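Local coordinates for transmembrane protein (Bartonella henselae, PDB 3PAM), which probably serves as a substrate-binding component of an ABC-type oligopeptide transport system, helping to capture peptides for uptake, at residues A[134-137]-A[138-142]; A[169-173]-A[174-178]; A[193-196]-A[197-201]. One frame throughout, in Å; residues are numbered along the deposited sequence.

Interaction 1 of 3, residues A[134-137]-A[138-142]; sequences MTQS and LEEEK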
HETATM    1  N   MSE A 134      -9.404  -5.510 -10.131  1.00 39.68           N
HETATM    2  CA  MSE A 134     -10.792  -5.151 -10.388  1.00 43.09           C
HETATM    3  C   MSE A 134     -10.907  -3.643 -10.387  1.00 43.36           C
HETATM    4  O   MSE A 134     -10.590  -2.980  -9.398  1.00 43.60           O
HETATM    5  CB  MSE A 134     -11.723  -5.761  -9.332  1.00 45.28           C
HETATM    6  CG  MSE A 134     -13.127  -5.220  -9.375  1.00 51.02           C
HETATM    7 SE   MSE A 134     -14.289  -6.158  -8.130  1.00 60.77          SE
HETATM    8  CE  MSE A 134     -14.967  -7.411  -9.453  1.00 60.27           C
ATOM      9  N   THR A 135     -11.339  -3.099 -11.511  1.00 44.13           N
ATOM     10  CA  THR A 135     -11.516  -1.659 -11.605  1.00 45.47           C
ATOM     11  C   THR A 135     -12.961  -1.358 -11.894  1.00 48.43           C
ATOM     12  O   THR A 135     -13.703  -2.229 -12.362  1.00 49.25           O
ATOM     13  CB  THR A 135     -10.648  -1.037 -12.707  1.00 44.39           C
ATOM     14  OG1 THR A 135     -10.907  -1.707 -13.949  1.00 44.75           O
ATOM     15  CG2 THR A 135      -9.161  -1.149 -12.340  1.00 42.83           C
ATOM     16  N   GLN A 136     -13.345  -0.118 -11.616  1.00 50.69           N
ATOM     17  CA  GLN A 136     -14.710   0.338 -11.865  1.00 55.06           C
ATOM     18  C   GLN A 136     -14.820   1.279 -13.048  1.00 56.18           C
ATOM     19  O   GLN A 136     -15.839   1.266 -13.737  1.00 59.48           O
ATOM     20  CB  GLN A 136     -15.341   0.959 -10.609  1.00 58.00           C
ATOM     21  CG  GLN A 136     -14.468   1.943  -9.823  1.00 58.25           C
ATOM     22  CD  GLN A 136     -15.184   2.479  -8.587  1.00 66.38           C
ATOM     23  OE1 GLN A 136     -16.082   1.832  -8.048  1.00 70.69           O
ATOM     24  NE2 GLN A 136     -14.806   3.677  -8.147  1.00 69.44           N
ATOM     25  N   SER A 137     -13.775   2.076 -13.297  1.00 54.58           N
ATOM     26  CA  SER A 137     -13.827   3.139 -14.318  1.00 55.52           C
ATOM     27  C   SER A 137     -12.687   3.058 -15.350  1.00 53.35           C
ATOM     28  O   SER A 137     -11.618   2.520 -15.064  1.00 51.26           O
ATOM     29  CB  SER A 137     -13.821   4.505 -13.641  1.00 57.18           C
ATOM     30  OG  SER A 137     -12.499   4.898 -13.309  1.00 57.81           O
ATOM     31  N   LEU A 138     -12.921   3.609 -16.539  1.00 54.64           N
ATOM     32  CA  LEU A 138     -11.930   3.630 -17.622  1.00 54.16           C
ATOM     33  C   LEU A 138     -10.589   4.232 -17.229  1.00 53.30           C
ATOM     34  O   LEU A 138      -9.556   3.827 -17.742  1.00 52.93           O
ATOM     35  CB  LEU A 138     -12.473   4.398 -18.825  1.00 57.27           C
ATOM     36  CG  LEU A 138     -13.180   3.721 -20.005  1.00 59.07           C
ATOM     37  CD1 LEU A 138     -13.656   2.285 -19.734  1.00 55.72           C
ATOM     38  CD2 LEU A 138     -14.340   4.632 -20.460  1.00 60.58           C
ATOM     39  N   GLU A 139     -10.613   5.207 -16.332  1.00 54.70           N
ATOM     40  CA  GLU A 139      -9.403   5.858 -15.866  1.00 55.59           C
ATOM     41  C   GLU A 139      -8.602   4.898 -14.986  1.00 52.92           C
ATOM     42  O   GLU A 139      -7.370   4.938 -14.973  1.00 52.91           O
ATOM     43  CB  GLU A 139      -9.748   7.139 -15.086  1.00 58.46           C
ATOM     44  CG  GLU A 139      -8.539   8.048 -14.840  1.00 62.04           C
ATOM     45  CD  GLU A 139      -8.777   9.104 -13.762  1.00 67.54           C
ATOM     46  OE1 GLU A 139      -8.793   8.743 -12.555  1.00 67.82           O
ATOM     47  OE2 GLU A 139      -8.921  10.295 -14.124  1.00 69.79           O
ATOM     48  N   GLU A 140      -9.302   4.050 -14.234  1.00 51.42           N
ATOM     49  CA  GLU A 140      -8.628   3.085 -13.368  1.00 48.83           C
ATOM     50  C   GLU A 140      -8.063   2.004 -14.255  1.00 47.18           C
ATOM     51  O   GLU A 140      -6.929   1.550 -14.052  1.00 45.61           O
ATOM     52  CB  GLU A 140      -9.585   2.477 -12.341  1.00 48.53           C
ATOM     53  CG  GLU A 140     -10.116   3.468 -11.297  1.00 52.17           C
ATOM     54  CD  GLU A 140     -10.847   2.803 -10.137  1.00 54.21           C
ATOM     55  OE1 GLU A 140     -11.104   1.569 -10.170  1.00 50.83           O
ATOM     56  OE2 GLU A 140     -11.178   3.541  -9.176  1.00 60.09           O
ATOM     57  N   GLU A 141      -8.848   1.610 -15.261  1.00 47.68           N
ATOM     58  CA  GLU A 141      -8.424   0.557 -16.179  1.00 46.47           C
ATOM     59  C   GLU A 141      -7.120   0.957 -16.846  1.00 46.80           C
ATOM     60  O   GLU A 141      -6.189   0.168 -16.876  1.00 45.54           O
ATOM     61  CB  GLU A 141      -9.501   0.272 -17.214  1.00 48.78           C
ATOM     62  CG  GLU A 141      -9.066  -0.640 -18.333  1.00 48.85           C
ATOM     63  CD  GLU A 141     -10.133  -0.772 -19.389  1.00 54.75           C
ATOM     64  OE1 GLU A 141     -10.511   0.255 -20.026  1.00 56.99           O
ATOM     65  OE2 GLU A 141     -10.604  -1.912 -19.582  1.00 56.48           O
ATOM     66  N   LYS A 142      -7.037   2.193 -17.339  1.00 44.55           N
ATOM     67  CA  LYS A 142      -5.772   2.677 -17.911  1.00 44.40           C
ATOM     68  C   LYS A 142      -4.616   2.525 -16.922  1.00 43.06           C
ATOM     69  O   LYS A 142      -3.558   2.029 -17.293  1.00 42.31           O
ATOM     70  CB  LYS A 142      -5.865   4.129 -18.366  1.00 48.07           C
ATOM     71  CG  LYS A 142      -6.661   4.390 -19.651  1.00 49.34           C
ATOM     72  CD  LYS A 142      -6.774   5.892 -19.862  1.00 52.93           C
ATOM     73  CE  LYS A 142      -7.404   6.250 -21.213  1.00 54.84           C
ATOM     74  NZ  LYS A 142      -8.831   5.795 -21.314  1.00 53.82           N
TER
HETATM   75  O   HOH W   1     -10.943  -0.383  -8.064  1.00 44.55           O
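Glu-140 folds back over Thr-135 and Gln-136 where the end of strand 130-135 turns into helix 138-152, the first junction of a beta-alpha-beta crossover that runs on to strand 157-162. The contact is local, set up by the helix N-terminus and its N-cap residue, Ser-137.

Backbone bonds define the first turn. Ser-137 O accepts from Glu-141 N at 2.9 Å, whereas its bond from Glu-140 N is weak and strongly bent. The Ser-137 side chain adds the capping bond, Glu-140 N to Ser-137 OG, which at 3.4 Å is also weak.

The main side-chain bond runs the other way. Gln-136 N donates to Glu-140 OE1 over 3.2 Å and almost straight (169°), but it meets that oxygen from above the carboxylate plane, 46° out of it. With CG opposite the carbonyl carbon (chi1 -66°) and the chain extended beyond it, Glu-140 reaches back to Gln-136, whose CG comes within 3.4 Å of Glu-140 OE1. The buried carboxylate is further satisfied at OE2, which forms a salt bridge with Lys-183 of strand 179-184, expected to stabilise its negative charge. Thr-135 OG1 is bonded to Arg-161 O and Thr-162 OG1 of the adjacent parallel strand 157-162.

Packing is added by Thr-135 CG2, 3.7 Å from Glu-140 CB, the two side chains running antiparallel alongside one another.

A water lies 2.9 Å from both Met-134 O and Glu-140 OE1, placed to bridge them, though it has more acceptors near it than protons to give.

Interaction 2 of 3, residues A[169-173]-A[174-178]; sequences QNRLG and MFNYD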
ATOM      1  N   GLN A 169     -19.374  -3.109  -6.022  1.00 49.15           N
ATOM      2  CA  GLN A 169     -19.725  -2.869  -4.626  1.00 49.83           C
ATOM      3  C   GLN A 169     -19.973  -4.163  -3.856  1.00 49.44           C
ATOM      4  O   GLN A 169     -19.666  -4.253  -2.676  1.00 48.70           O
ATOM      5  CB  GLN A 169     -20.936  -1.933  -4.525  1.00 51.85           C
ATOM      6  CG  GLN A 169     -20.572  -0.458  -4.716  1.00 54.09           C
ATOM      7  CD  GLN A 169     -19.805   0.105  -3.528  1.00 55.05           C
ATOM      8  OE1 GLN A 169     -18.591   0.286  -3.587  1.00 54.71           O
ATOM      9  NE2 GLN A 169     -20.518   0.369  -2.436  1.00 58.04           N
ATOM     10  N   ASN A 170     -20.535  -5.160  -4.522  1.00 50.23           N
ATOM     11  CA  ASN A 170     -20.769  -6.462  -3.894  1.00 51.28           C
ATOM     12  C   ASN A 170     -19.438  -7.083  -3.487  1.00 49.80           C
ATOM     13  O   ASN A 170     -19.281  -7.628  -2.391  1.00 50.01           O
ATOM     14  CB  ASN A 170     -21.502  -7.394  -4.871  1.00 52.88           C
ATOM     15  CG  ASN A 170     -21.895  -8.730  -4.246  1.00 55.37           C
ATOM     16  OD1 ASN A 170     -21.454  -9.788  -4.701  1.00 56.79           O
ATOM     17  ND2 ASN A 170     -22.745  -8.688  -3.215  1.00 57.83           N
ATOM     18  N   ARG A 171     -18.475  -6.961  -4.383  1.00 48.42           N
ATOM     19  CA  ARG A 171     -17.198  -7.593  -4.217  1.00 47.31           C
ATOM     20  C   ARG A 171     -16.314  -6.849  -3.223  1.00 45.83           C
ATOM     21  O   ARG A 171     -15.598  -7.484  -2.455  1.00 45.49           O
ATOM     22  CB  ARG A 171     -16.550  -7.863  -5.583  1.00 47.24           C
ATOM     23  CG  ARG A 171     -17.313  -8.976  -6.331  1.00 49.21           C
ATOM     24  CD  ARG A 171     -16.730  -9.340  -7.682  1.00 50.77           C
ATOM     25  NE  ARG A 171     -15.299  -9.634  -7.625  1.00 49.43           N
ATOM     26  CZ  ARG A 171     -14.611 -10.205  -8.609  1.00 49.43           C
ATOM     27  NH1 ARG A 171     -15.224 -10.553  -9.731  1.00 51.71           N
ATOM     28  NH2 ARG A 171     -13.313 -10.428  -8.471  1.00 45.47           N
ATOM     29  N   LEU A 172     -16.389  -5.518  -3.208  1.00 44.92           N
ATOM     30  CA  LEU A 172     -15.757  -4.760  -2.125  1.00 44.40           C
ATOM     31  C   LEU A 172     -16.253  -5.252  -0.758  1.00 44.24           C
ATOM     32  O   LEU A 172     -15.464  -5.451   0.167  1.00 43.63           O
ATOM     33  CB  LEU A 172     -16.058  -3.269  -2.222  1.00 44.70           C
ATOM     34  CG  LEU A 172     -15.042  -2.243  -2.742  1.00 45.37           C
ATOM     35  CD1 LEU A 172     -15.573  -0.862  -2.351  1.00 43.32           C
ATOM     36  CD2 LEU A 172     -13.592  -2.427  -2.262  1.00 42.42           C
ATOM     37  N   GLY A 173     -17.568  -5.428  -0.654  1.00 44.34           N
ATOM     38  CA  GLY A 173     -18.223  -5.821   0.580  1.00 45.08           C
ATOM     39  C   GLY A 173     -17.805  -7.198   1.036  1.00 45.42           C
ATOM     40  O   GLY A 173     -17.666  -7.432   2.232  1.00 45.72           O
HETATM   41  N   MSE A 174     -17.572  -8.097   0.080  1.00 47.59           N
HETATM   42  CA  MSE A 174     -17.191  -9.473   0.383  1.00 49.48           C
HETATM   43  C   MSE A 174     -15.675  -9.679   0.438  1.00 43.97           C
HETATM   44  O   MSE A 174     -15.196 -10.785   0.754  1.00 46.11           O
HETATM   45  CB  MSE A 174     -17.816 -10.423  -0.639  1.00 55.86           C
HETATM   46  CG  MSE A 174     -19.347 -10.431  -0.668  1.00 66.02           C
HETATM   47 SE   MSE A 174     -20.121 -10.953   1.056  1.00 80.41          SE
HETATM   48  CE  MSE A 174     -21.962 -11.366   0.481  1.00 93.22           C
ATOM     49  N   PHE A 175     -14.920  -8.615   0.156  1.00 38.61           N
ATOM     50  CA  PHE A 175     -13.464  -8.716  -0.048  1.00 34.74           C
ATOM     51  C   PHE A 175     -13.077  -9.680  -1.200  1.00 35.51           C
ATOM     52  O   PHE A 175     -12.016 -10.328  -1.187  1.00 34.75           O
ATOM     53  CB  PHE A 175     -12.764  -9.071   1.272  1.00 34.89           C
ATOM     54  CG  PHE A 175     -13.051  -8.102   2.371  1.00 33.48           C
ATOM     55  CD1 PHE A 175     -12.890  -6.733   2.155  1.00 30.99           C
ATOM     56  CD2 PHE A 175     -13.493  -8.540   3.604  1.00 35.76           C
ATOM     57  CE1 PHE A 175     -13.151  -5.826   3.142  1.00 33.13           C
ATOM     58  CE2 PHE A 175     -13.780  -7.627   4.621  1.00 37.67           C
ATOM     59  CZ  PHE A 175     -13.621  -6.267   4.388  1.00 36.58           C
ATOM     60  N   ASN A 176     -13.970  -9.786  -2.183  1.00 37.94           N
ATOM     61  CA  ASN A 176     -13.780 -10.691  -3.303  1.00 39.75           C
ATOM     62  C   ASN A 176     -12.943 -10.073  -4.440  1.00 36.80           C
ATOM     63  O   ASN A 176     -13.457  -9.731  -5.499  1.00 38.19           O
ATOM     64  CB  ASN A 176     -15.134 -11.180  -3.808  1.00 46.09           C
ATOM     65  CG  ASN A 176     -15.007 -12.336  -4.773  1.00 50.44           C
ATOM     66  OD1 ASN A 176     -14.010 -13.071  -4.748  1.00 51.09           O
ATOM     67  ND2 ASN A 176     -16.000 -12.495  -5.645  1.00 54.70           N
ATOM     68  N   TYR A 177     -11.646  -9.926  -4.194  1.00 34.16           N
ATOM     69  CA  TYR A 177     -10.758  -9.303  -5.154  1.00 32.88           C
ATOM     70  C   TYR A 177      -9.343  -9.612  -4.734  1.00 32.12           C
ATOM     71  O   TYR A 177      -9.079  -9.819  -3.554  1.00 33.15           O
ATOM     72  CB  TYR A 177     -10.966  -7.770  -5.201  1.00 32.67           C
ATOM     73  CG  TYR A 177     -10.960  -7.087  -3.851  1.00 32.01           C
ATOM     74  CD1 TYR A 177      -9.766  -6.663  -3.254  1.00 35.53           C
ATOM     75  CD2 TYR A 177     -12.153  -6.843  -3.175  1.00 33.25           C
ATOM     76  CE1 TYR A 177      -9.769  -6.033  -2.000  1.00 36.39           C
ATOM     77  CE2 TYR A 177     -12.169  -6.219  -1.937  1.00 34.01           C
ATOM     78  CZ  TYR A 177     -10.976  -5.830  -1.348  1.00 35.91           C
ATOM     79  OH  TYR A 177     -10.995  -5.230  -0.112  1.00 40.31           O
ATOM     80  N   ASP A 178      -8.426  -9.636  -5.690  1.00 31.92           N
ATOM     81  CA  ASP A 178      -7.017  -9.719  -5.357  1.00 31.87           C
ATOM     82  C   ASP A 178      -6.497  -8.320  -5.024  1.00 32.71           C
ATOM     83  O   ASP A 178      -5.736  -8.123  -4.058  1.00 34.91           O
ATOM     84  CB  ASP A 178      -6.246 -10.311  -6.542  1.00 33.42           C
ATOM     85  CG  ASP A 178      -6.626 -11.764  -6.842  1.00 33.02           C
ATOM     86  OD1 ASP A 178      -6.863 -12.542  -5.895  1.00 36.87           O
ATOM     87  OD2 ASP A 178      -6.652 -12.148  -8.027  1.00 31.81           O
TER
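A Schellman motif closes helix 165-174, with Phe-175 leaving helical geometry at a positive phi of 59° and two bonds reaching back into the last turn. Asn-176 N donates to Arg-171 O at 2.8 Å, enclosing the inner bond from Phe-175 N to Leu-172 O at 3.2 Å, whose donor stands well above the carbonyl plane. Asn-176 then centres an inverse gamma turn that redirects the chain toward strand 179-184.

The Arg-171 side chain follows the same reversal. Its chain bends at chi3 (52°), bringing the guanidinium to Asn-176 O, which lies in plane at its edge; the bond from Arg-171 NH2 to Asn-176 O measures 3.1 Å. Asn-176 ND2 lies over one face of the guanidinium, the amide and guanidinium planes being 28° apart, and is 3.8 Å from Arg-171 CG.

Tyr-177 turns its ring edge to the helix end, with CD2 at 3.6 Å from Arg-171 O. Its CE2 meets Leu-172 CD2 at 4.1 Å, and its hydroxyl is bonded to Phe-211 O.

Arg-171 NH2 also makes a salt bridge with Glu-132 of strand 130-135. One cationic group thus serves both a backbone carbonyl beyond the helix and a carboxylate on the sheet; its positive charge near a helix C-terminus would probably be electrostatically favourable.

Interaction 3 of 3, residues A[193-196]-A[197-201]; sequences EQIN and RWSSA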
ATOM      1  N   GLU A 193     -12.872   6.338  12.886  1.00 40.60           N
ATOM      2  CA  GLU A 193     -12.937   5.699  11.575  1.00 39.25           C
ATOM      3  C   GLU A 193     -11.693   4.841  11.313  1.00 37.60           C
ATOM      4  O   GLU A 193     -11.744   3.945  10.473  1.00 37.05           O
ATOM      5  CB  GLU A 193     -13.182   6.708  10.441  1.00 39.75           C
ATOM      6  CG  GLU A 193     -11.971   7.511  10.007  1.00 37.83           C
ATOM      7  CD  GLU A 193     -11.520   8.480  11.059  1.00 38.70           C
ATOM      8  OE1 GLU A 193     -12.253   8.639  12.071  1.00 41.98           O
ATOM      9  OE2 GLU A 193     -10.440   9.084  10.884  1.00 36.87           O
ATOM     10  N   GLN A 194     -10.606   5.104  12.050  1.00 37.33           N
ATOM     11  CA  GLN A 194      -9.361   4.362  11.882  1.00 35.51           C
ATOM     12  C   GLN A 194      -9.581   2.889  12.193  1.00 35.24           C
ATOM     13  O   GLN A 194      -9.008   2.035  11.521  1.00 34.89           O
ATOM     14  CB  GLN A 194      -8.222   4.919  12.754  1.00 36.48           C
ATOM     15  CG  GLN A 194      -7.703   6.335  12.401  1.00 35.68           C
ATOM     16  CD  GLN A 194      -7.356   6.483  10.942  1.00 35.53           C
ATOM     17  OE1 GLN A 194      -6.592   5.681  10.385  1.00 37.44           O
ATOM     18  NE2 GLN A 194      -7.916   7.492  10.301  1.00 34.38           N
ATOM     19  N   ILE A 195     -10.426   2.595  13.186  1.00 35.61           N
ATOM     20  CA  ILE A 195     -10.694   1.220  13.589  1.00 35.43           C
ATOM     21  C   ILE A 195     -11.317   0.432  12.445  1.00 35.26           C
ATOM     22  O   ILE A 195     -10.969  -0.723  12.235  1.00 34.45           O
ATOM     23  CB  ILE A 195     -11.627   1.132  14.830  1.00 37.39           C
ATOM     24  CG1 ILE A 195     -11.190   2.103  15.933  1.00 38.26           C
ATOM     25  CG2 ILE A 195     -11.730  -0.315  15.365  1.00 36.77           C
ATOM     26  CD1 ILE A 195     -12.213   2.219  17.104  1.00 35.36           C
ATOM     27  N   ASN A 196     -12.267   1.058  11.745  1.00 36.23           N
ATOM     28  CA  ASN A 196     -12.920   0.470  10.580  1.00 36.02           C
ATOM     29  C   ASN A 196     -11.938   0.243   9.412  1.00 34.94           C
ATOM     30  O   ASN A 196     -12.086  -0.693   8.633  1.00 34.93           O
ATOM     31  CB  ASN A 196     -14.061   1.390  10.148  1.00 37.10           C
ATOM     32  CG  ASN A 196     -15.029   0.727   9.195  1.00 37.85           C
ATOM     33  OD1 ASN A 196     -15.265  -0.478   9.259  1.00 38.80           O
ATOM     34  ND2 ASN A 196     -15.609   1.524   8.304  1.00 40.05           N
ATOM     35  N   ARG A 197     -10.913   1.076   9.307  1.00 34.51           N
ATOM     36  CA  ARG A 197      -9.964   0.958   8.185  1.00 33.38           C
ATOM     37  C   ARG A 197      -8.852  -0.059   8.417  1.00 32.73           C
ATOM     38  O   ARG A 197      -8.495  -0.810   7.506  1.00 33.19           O
ATOM     39  CB  ARG A 197      -9.322   2.308   7.892  1.00 33.41           C
ATOM     40  CG  ARG A 197     -10.293   3.413   7.613  1.00 35.52           C
ATOM     41  CD  ARG A 197      -9.552   4.737   7.473  1.00 37.13           C
ATOM     42  NE  ARG A 197     -10.368   5.729   6.774  1.00 37.93           N
ATOM     43  CZ  ARG A 197      -9.955   6.957   6.468  1.00 39.31           C
ATOM     44  NH1 ARG A 197      -8.727   7.378   6.790  1.00 37.22           N
ATOM     45  NH2 ARG A 197     -10.783   7.771   5.832  1.00 42.02           N
ATOM     46  N   TRP A 198      -8.287  -0.073   9.619  1.00 32.51           N
ATOM     47  CA  TRP A 198      -7.021  -0.776   9.836  1.00 32.43           C
ATOM     48  C   TRP A 198      -7.006  -1.827  10.931  1.00 33.35           C
ATOM     49  O   TRP A 198      -6.041  -2.580  11.018  1.00 33.82           O
ATOM     50  CB  TRP A 198      -5.919   0.221  10.165  1.00 32.58           C
ATOM     51  CG  TRP A 198      -5.699   1.209   9.100  1.00 30.86           C
ATOM     52  CD1 TRP A 198      -5.988   2.522   9.149  1.00 31.56           C
ATOM     53  CD2 TRP A 198      -5.174   0.956   7.806  1.00 30.83           C
ATOM     54  NE1 TRP A 198      -5.668   3.125   7.971  1.00 31.30           N
ATOM     55  CE2 TRP A 198      -5.157   2.186   7.121  1.00 31.52           C
ATOM     56  CE3 TRP A 198      -4.698  -0.192   7.157  1.00 30.54           C
ATOM     57  CZ2 TRP A 198      -4.684   2.314   5.807  1.00 29.80           C
ATOM     58  CZ3 TRP A 198      -4.225  -0.071   5.876  1.00 30.63           C
ATOM     59  CH2 TRP A 198      -4.222   1.181   5.207  1.00 31.84           C
ATOM     60  N   SER A 199      -8.031  -1.869  11.778  1.00 33.49           N
ATOM     61  CA  SER A 199      -7.947  -2.719  12.956  1.00 34.89           C
ATOM     62  C   SER A 199      -8.099  -4.169  12.520  1.00 35.70           C
ATOM     63  O   SER A 199      -8.735  -4.462  11.498  1.00 35.26           O
ATOM     64  CB  SER A 199      -9.028  -2.362  13.973  1.00 35.47           C
ATOM     65  OG  SER A 199     -10.242  -2.964  13.573  1.00 34.40           O
ATOM     66  N   SER A 200      -7.525  -5.063  13.310  1.00 36.95           N
ATOM     67  CA  SER A 200      -7.497  -6.486  12.988  1.00 38.15           C
ATOM     68  C   SER A 200      -8.890  -7.097  13.028  1.00 38.96           C
ATOM     69  O   SER A 200      -9.217  -7.977  12.215  1.00 38.74           O
ATOM     70  CB  SER A 200      -6.614  -7.216  13.995  1.00 39.54           C
ATOM     71  OG  SER A 200      -7.066  -6.904  15.293  1.00 40.99           O
ATOM     72  N   ALA A 201      -9.693  -6.633  13.982  1.00 39.81           N
ATOM     73  CA  ALA A 201     -11.087  -7.041  14.072  1.00 41.59           C
ATOM     74  C   ALA A 201     -11.860  -6.755  12.776  1.00 40.19           C
ATOM     75  O   ALA A 201     -12.680  -7.582  12.325  1.00 41.14           O
ATOM     76  CB  ALA A 201     -11.769  -6.396  15.282  1.00 42.59           C
TER
HETATM   77  O   HOH W   2      -6.052   6.127   7.763  1.00 38.14           O
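Two torsion choices bring Arg-197 and Gln-194 to a shared water. Arg-197 places CG opposite its carbonyl carbon (chi1 -56°) and then runs extended to NE, lying side by side with Glu-193, one helical turn earlier; Gln-194 instead bends at chi2 (-51°), which swings its amide alongside the Trp-198 indole.

The water is held by three groups: it donates to Gln-194 OE1 at 2.7 Å, and accepts from Arg-197 NH1 at 3.1 Å and from Trp-198 NE1 at 3.0 Å. It lies in plane at the edges of both the guanidinium and the indole, so two flat groups are tied at their rims through one oxygen. Gln-194 OE1 is also at the indole edge, 3.4 Å from Trp-198 CD1, with amide and ring planes 25° apart. The other end of that amide is fixed as well, since Gln-194 NE2 donates to Glu-193 OE2 at 3.0 Å. Glu-193 CG covers one guanidinium face of Arg-197, offset toward the rim and 4.0 Å from NE, rather than forming a salt bridge.

At the helix end, Ile-195 O takes two donors from Ser-199, OG at 2.7 Å and N at 3.2 Å, arriving from opposite faces of the carbonyl plane. The hydroxyl thus adds a second bond to the carbonyl that the backbone N-H of Ser-199 already uses.

This short helix, 193-198, packs against two longer ones: Ile-195 touches Ile-223 and Leu-227 of helix 217-228, Gln-194 touches Leu-242 of helix 232-249, and Trp-198 reaches Ile-219 on the first and Leu-246 on the second.

From the N terminus the three contacts come in series, neither nested nor crossing, and each is local. Interaction 1 forms the turn from strand 130-135 into helix 138-152; interaction 2 ends helix 165-174 and leads into strand 179-184, which pairs with strand 130-135; interaction 3 closes helix 193-198, beyond that strand. Interactions 1 and 2 have centres about 15 Å apart and touch, the selenomethionine side chain of Met-134 packing against Arg-171, though their closest approach is implausibly short and its detail doubtful. Interaction 3 stands apart, its nearest atoms about 7 Å from interaction 2 and about 15 Å from interaction 1. The first two thus border the sheet, the third the helices 217-228 and 232-249.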